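Local coordinates for protein histidine phosphotransferase (Caulobacter crescentus, PDB 2OOC) that probably passes phosphoryl groups between signalling proteins in a phosphorelay and is an essential regulator of stalk biogenesis, at residues A[30-41]-A[55-66]. Sequence-based numbering, arbitrary orientation.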
loop_
_atom_site.group_PDB
_atom_site.type_symbol
_atom_site.label_atom_id
_atom_site.label_comp_id
_atom_site.label_asym_id
_atom_site.label_seq_id
_atom_site.Cartn_x
_atom_site.Cartn_y
_atom_site.Cartn_z
ATOM N N VAL A 30 7.623 -3.254 8.134
ATOM C CA VAL A 30 7.378 -2.803 6.791
ATOM C C VAL A 30 5.915 -2.325 6.642
ATOM O O VAL A 30 5.631 -1.304 5.996
ATOM C CB VAL A 30 7.730 -3.897 5.765
ATOM C CG1 VAL A 30 7.144 -3.515 4.383
ATOM C CG2 VAL A 30 9.260 -4.125 5.750
ATOM N N LEU A 31 5.009 -3.075 7.240
ATOM C CA LEU A 31 3.577 -2.698 7.217
ATOM C C LEU A 31 3.407 -1.321 7.874
ATOM O O LEU A 31 2.671 -0.437 7.393
ATOM C CB LEU A 31 2.659 -3.717 7.869
ATOM C CG LEU A 31 2.593 -5.062 7.143
ATOM C CD1 LEU A 31 1.683 -5.912 7.913
ATOM C CD2 LEU A 31 2.248 -4.824 5.653
ATOM N N ALA A 32 4.100 -1.100 9.001
ATOM C CA ALA A 32 4.023 0.195 9.657
ATOM C C ALA A 32 4.616 1.343 8.814
ATOM O O ALA A 32 4.003 2.403 8.712
ATOM C CB ALA A 32 4.669 0.119 11.038
ATOM N N LEU A 33 5.719 1.073 8.118
ATOM C CA LEU A 33 6.286 2.053 7.215
ATOM C C LEU A 33 5.342 2.388 6.068
ATOM O O LEU A 33 5.192 3.546 5.708
ATOM C CB LEU A 33 7.612 1.501 6.653
ATOM C CG LEU A 33 8.769 1.394 7.662
ATOM C CD1 LEU A 33 10.029 0.667 6.987
ATOM C CD2 LEU A 33 9.105 2.771 8.232
ATOM N N PHE A 34 4.684 1.386 5.523
ATOM C CA PHE A 34 3.787 1.608 4.412
ATOM C C PHE A 34 2.612 2.469 4.869
ATOM O O PHE A 34 2.204 3.385 4.178
ATOM C CB PHE A 34 3.244 0.313 3.853
ATOM C CG PHE A 34 2.309 0.509 2.685
ATOM C CD1 PHE A 34 2.811 0.597 1.388
ATOM C CD2 PHE A 34 0.955 0.662 2.865
ATOM C CE1 PHE A 34 1.933 0.822 0.344
ATOM C CE2 PHE A 34 0.066 0.849 1.839
ATOM C CZ PHE A 34 0.572 0.981 0.555
ATOM N N ARG A 35 2.093 2.182 6.057
ATOM C CA ARG A 35 0.964 2.944 6.562
ATOM C C ARG A 35 1.366 4.402 6.782
ATOM O O ARG A 35 0.600 5.315 6.545
ATOM C CB ARG A 35 0.353 2.296 7.828
ATOM C CG ARG A 35 -0.589 1.151 7.478
ATOM C CD ARG A 35 -0.783 0.164 8.631
ATOM N NE ARG A 35 -1.108 0.820 9.897
ATOM C CZ ARG A 35 -2.303 0.805 10.506
ATOM N NH1 ARG A 35 -3.345 0.171 9.971
ATOM N NH2 ARG A 35 -2.459 1.450 11.673
ATOM N N GLU A 36 2.604 4.612 7.211
ATOM C CA GLU A 36 3.141 5.957 7.416
ATOM C C GLU A 36 3.283 6.720 6.109
ATOM O O GLU A 36 2.868 7.910 5.995
ATOM C CB GLU A 36 4.515 5.889 8.080
ATOM C CG GLU A 36 4.490 5.679 9.538
ATOM C CD GLU A 36 5.930 5.634 10.092
ATOM O OE1 GLU A 36 6.752 6.513 9.662
ATOM O OE2 GLU A 36 6.236 4.693 10.892
ATOM N N GLN A 37 3.830 6.067 5.095
ATOM C CA GLN A 37 3.935 6.657 3.764
ATOM C C GLN A 37 2.543 6.961 3.227
ATOM O O GLN A 37 2.296 8.058 2.649
ATOM C CB GLN A 37 4.608 5.704 2.784
ATOM C CG GLN A 37 6.055 5.495 2.926
ATOM C CD GLN A 37 6.830 6.153 1.809
ATOM O OE1 GLN A 37 7.510 5.480 1.013
ATOM N NE2 GLN A 37 6.754 7.483 1.755
ATOM N N ALA A 38 1.588 6.041 3.379
ATOM C CA ALA A 38 0.215 6.275 2.929
ATOM C C ALA A 38 -0.386 7.471 3.614
ATOM O O ALA A 38 -1.064 8.330 3.004
ATOM C CB ALA A 38 -0.697 5.024 3.197
ATOM N N ALA A 39 -0.213 7.578 4.911
ATOM C CA ALA A 39 -0.721 8.770 5.609
ATOM C C ALA A 39 -0.152 10.105 5.116
ATOM O O ALA A 39 -0.889 11.082 5.075
ATOM C CB ALA A 39 -0.495 8.633 7.088
ATOM N N LEU A 40 1.105 10.118 4.749
ATOM C CA LEU A 40 1.801 11.304 4.222
ATOM C C LEU A 40 1.279 11.663 2.821
ATOM O O LEU A 40 0.983 12.831 2.532
ATOM C CB LEU A 40 3.297 11.071 4.175
ATOM C CG LEU A 40 4.170 12.256 3.655
ATOM C CD1 LEU A 40 3.764 13.534 4.365
ATOM C CD2 LEU A 40 5.594 11.927 3.760
ATOM N N TRP A 41 1.230 10.674 1.940
ATOM C CA TRP A 41 0.980 10.956 0.536
ATOM C C TRP A 41 -0.476 10.890 0.097
ATOM O O TRP A 41 -0.870 11.574 -0.866
ATOM C CB TRP A 41 1.877 10.023 -0.316
ATOM C CG TRP A 41 3.305 10.317 -0.177
ATOM C CD1 TRP A 41 4.201 9.664 0.661
ATOM C CD2 TRP A 41 4.077 11.322 -0.859
ATOM N NE1 TRP A 41 5.447 10.215 0.549
ATOM C CE2 TRP A 41 5.418 11.213 -0.386
ATOM C CE3 TRP A 41 3.774 12.305 -1.821
ATOM C CZ2 TRP A 41 6.439 12.007 -0.855
ATOM C CZ3 TRP A 41 4.831 13.093 -2.304
ATOM C CH2 TRP A 41 6.126 12.934 -1.822
ATOM N N ALA A 55 2.947 12.052 -5.502
ATOM C CA ALA A 55 2.214 11.094 -4.673
ATOM C C ALA A 55 1.976 9.793 -5.421
ATOM O O ALA A 55 2.219 8.696 -4.859
ATOM C CB ALA A 55 0.929 11.686 -4.107
ATOM N N VAL A 56 1.502 9.852 -6.655
ATOM C CA VAL A 56 1.262 8.617 -7.422
ATOM C C VAL A 56 2.566 7.862 -7.587
ATOM O O VAL A 56 2.624 6.625 -7.390
ATOM C CB VAL A 56 0.587 8.884 -8.776
ATOM C CG1 VAL A 56 0.574 7.590 -9.629
ATOM C CG2 VAL A 56 -0.816 9.431 -8.538
ATOM N N HIS A 57 3.639 8.559 -7.935
ATOM C CA HIS A 57 4.930 7.924 -8.075
ATOM C C HIS A 57 5.394 7.233 -6.800
ATOM O O HIS A 57 5.902 6.129 -6.824
ATOM C CB HIS A 57 5.957 9.003 -8.496
ATOM C CG HIS A 57 7.367 8.497 -8.520
ATOM N ND1 HIS A 57 7.877 7.777 -9.579
ATOM C CD2 HIS A 57 8.375 8.612 -7.618
ATOM C CE1 HIS A 57 9.130 7.446 -9.320
ATOM N NE2 HIS A 57 9.452 7.932 -8.130
ATOM N N THR A 58 5.257 7.925 -5.673
ATOM C CA THR A 58 5.751 7.444 -4.405
ATOM C C THR A 58 4.907 6.250 -3.947
ATOM O O THR A 58 5.420 5.219 -3.547
ATOM C CB THR A 58 5.744 8.582 -3.355
ATOM O OG1 THR A 58 6.567 9.652 -3.851
ATOM C CG2 THR A 58 6.263 8.084 -1.984
ATOM N N VAL A 59 3.583 6.355 -4.045
ATOM C CA VAL A 59 2.671 5.236 -3.713
ATOM C C VAL A 59 2.993 4.046 -4.569
ATOM O O VAL A 59 2.986 2.914 -4.064
ATOM C CB VAL A 59 1.177 5.652 -3.784
ATOM C CG1 VAL A 59 0.285 4.430 -3.610
ATOM C CG2 VAL A 59 0.891 6.728 -2.689
ATOM N N LYS A 60 3.296 4.259 -5.845
ATOM C CA LYS A 60 3.577 3.167 -6.752
ATOM C C LYS A 60 4.749 2.368 -6.241
ATOM O O LYS A 60 4.694 1.138 -6.165
ATOM C CB LYS A 60 3.844 3.662 -8.165
ATOM C CG LYS A 60 4.133 2.593 -9.174
ATOM C CD LYS A 60 4.411 3.150 -10.578
ATOM C CE LYS A 60 5.675 3.892 -10.667
ATOM N NZ LYS A 60 6.020 4.315 -12.091
ATOM N N GLY A 61 5.804 3.055 -5.851
ATOM C CA GLY A 61 6.974 2.327 -5.398
ATOM C C GLY A 61 6.777 1.647 -4.052
ATOM O O GLY A 61 7.283 0.518 -3.815
ATOM N N ALA A 62 6.036 2.303 -3.157
ATOM C CA ALA A 62 5.759 1.728 -1.826
ATOM C C ALA A 62 4.923 0.487 -1.985
ATOM O O ALA A 62 5.116 -0.532 -1.312
ATOM C CB ALA A 62 5.035 2.691 -0.933
ATOM N N ALA A 63 3.976 0.605 -2.871
ATOM C CA ALA A 63 3.088 -0.528 -3.157
ATOM C C ALA A 63 3.845 -1.766 -3.645
ATOM O O ALA A 63 3.661 -2.912 -3.175
ATOM C CB ALA A 63 1.980 -0.138 -4.196
ATOM N N ARG A 64 4.687 -1.534 -4.630
ATOM C CA ARG A 64 5.449 -2.645 -5.216
ATOM C C ARG A 64 6.442 -3.187 -4.200
ATOM O O ARG A 64 6.782 -4.372 -4.233
ATOM C CB ARG A 64 6.095 -2.192 -6.531
ATOM C CG ARG A 64 5.062 -2.075 -7.615
ATOM C CD ARG A 64 5.556 -1.442 -8.873
ATOM N NE ARG A 64 4.580 -1.535 -9.941
ATOM C CZ ARG A 64 4.779 -0.906 -11.099
ATOM N NH1 ARG A 64 5.856 -0.140 -11.260
ATOM N NH2 ARG A 64 3.912 -1.048 -12.077
ATOM N N GLY A 65 6.830 -2.357 -3.249
ATOM C CA GLY A 65 7.775 -2.733 -2.223
ATOM C C GLY A 65 7.204 -3.730 -1.261
ATOM O O GLY A 65 7.912 -4.592 -0.769
ATOM N N VAL A 66 5.920 -3.597 -0.951
ATOM C CA VAL A 66 5.227 -4.450 0.013
ATOM C C VAL A 66 4.318 -5.535 -0.537
ATOM O O VAL A 66 3.715 -6.289 0.242
ATOM C CB VAL A 66 4.450 -3.594 0.987
ATOM C CG1 VAL A 66 5.409 -2.518 1.551
ATOM C CG2 VAL A 66 3.100 -3.013 0.400
#
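Trp41 lies across Thr58, whose CG2 sits 3.6 Å from the centroid of the indole five-membered ring, 19° off its normal, a CH-pi contact. OG1 hydrogen-bonds to the carbonyl oxygen of Asp54, one turn back in the same helix; threonine thus offers a methyl to the ring and keeps its hydroxyl satisfied. The six-membered ring reaches Ala55, with CE3 of Trp41 3.7 Å from CB of Ala55, where a small residue lets the helices close in. With CG anti to the backbone N (chi1 -180°), the Phe34 ring extends toward the other helix, long and flat enough to set its edge against the backbone at Ala62 and Ala63, where alanines leave room; CD1 of Phe34 also lies 3.8 Å from CG2 of Val66. Val30 CG1 and Val66 CG1, compact branched methyls, are tight at 3.5 Å. Against this buried Phe34-Val66 part, backed by Ile99 of helix 85-111, stands the partly exposed edge where Gln37 merely borders Thr58 and Ala62. With an alanine in place of Trp41, the Thr58 methyl is likely to lose its aromatic partner, and a gap would probably open beside Ala55. The helices run antiparallel at 168°, as in the four-helix bundle of Hpt domains; no hydrogen bond crosses between these segments, so apolar and CH-pi contacts hold the pair.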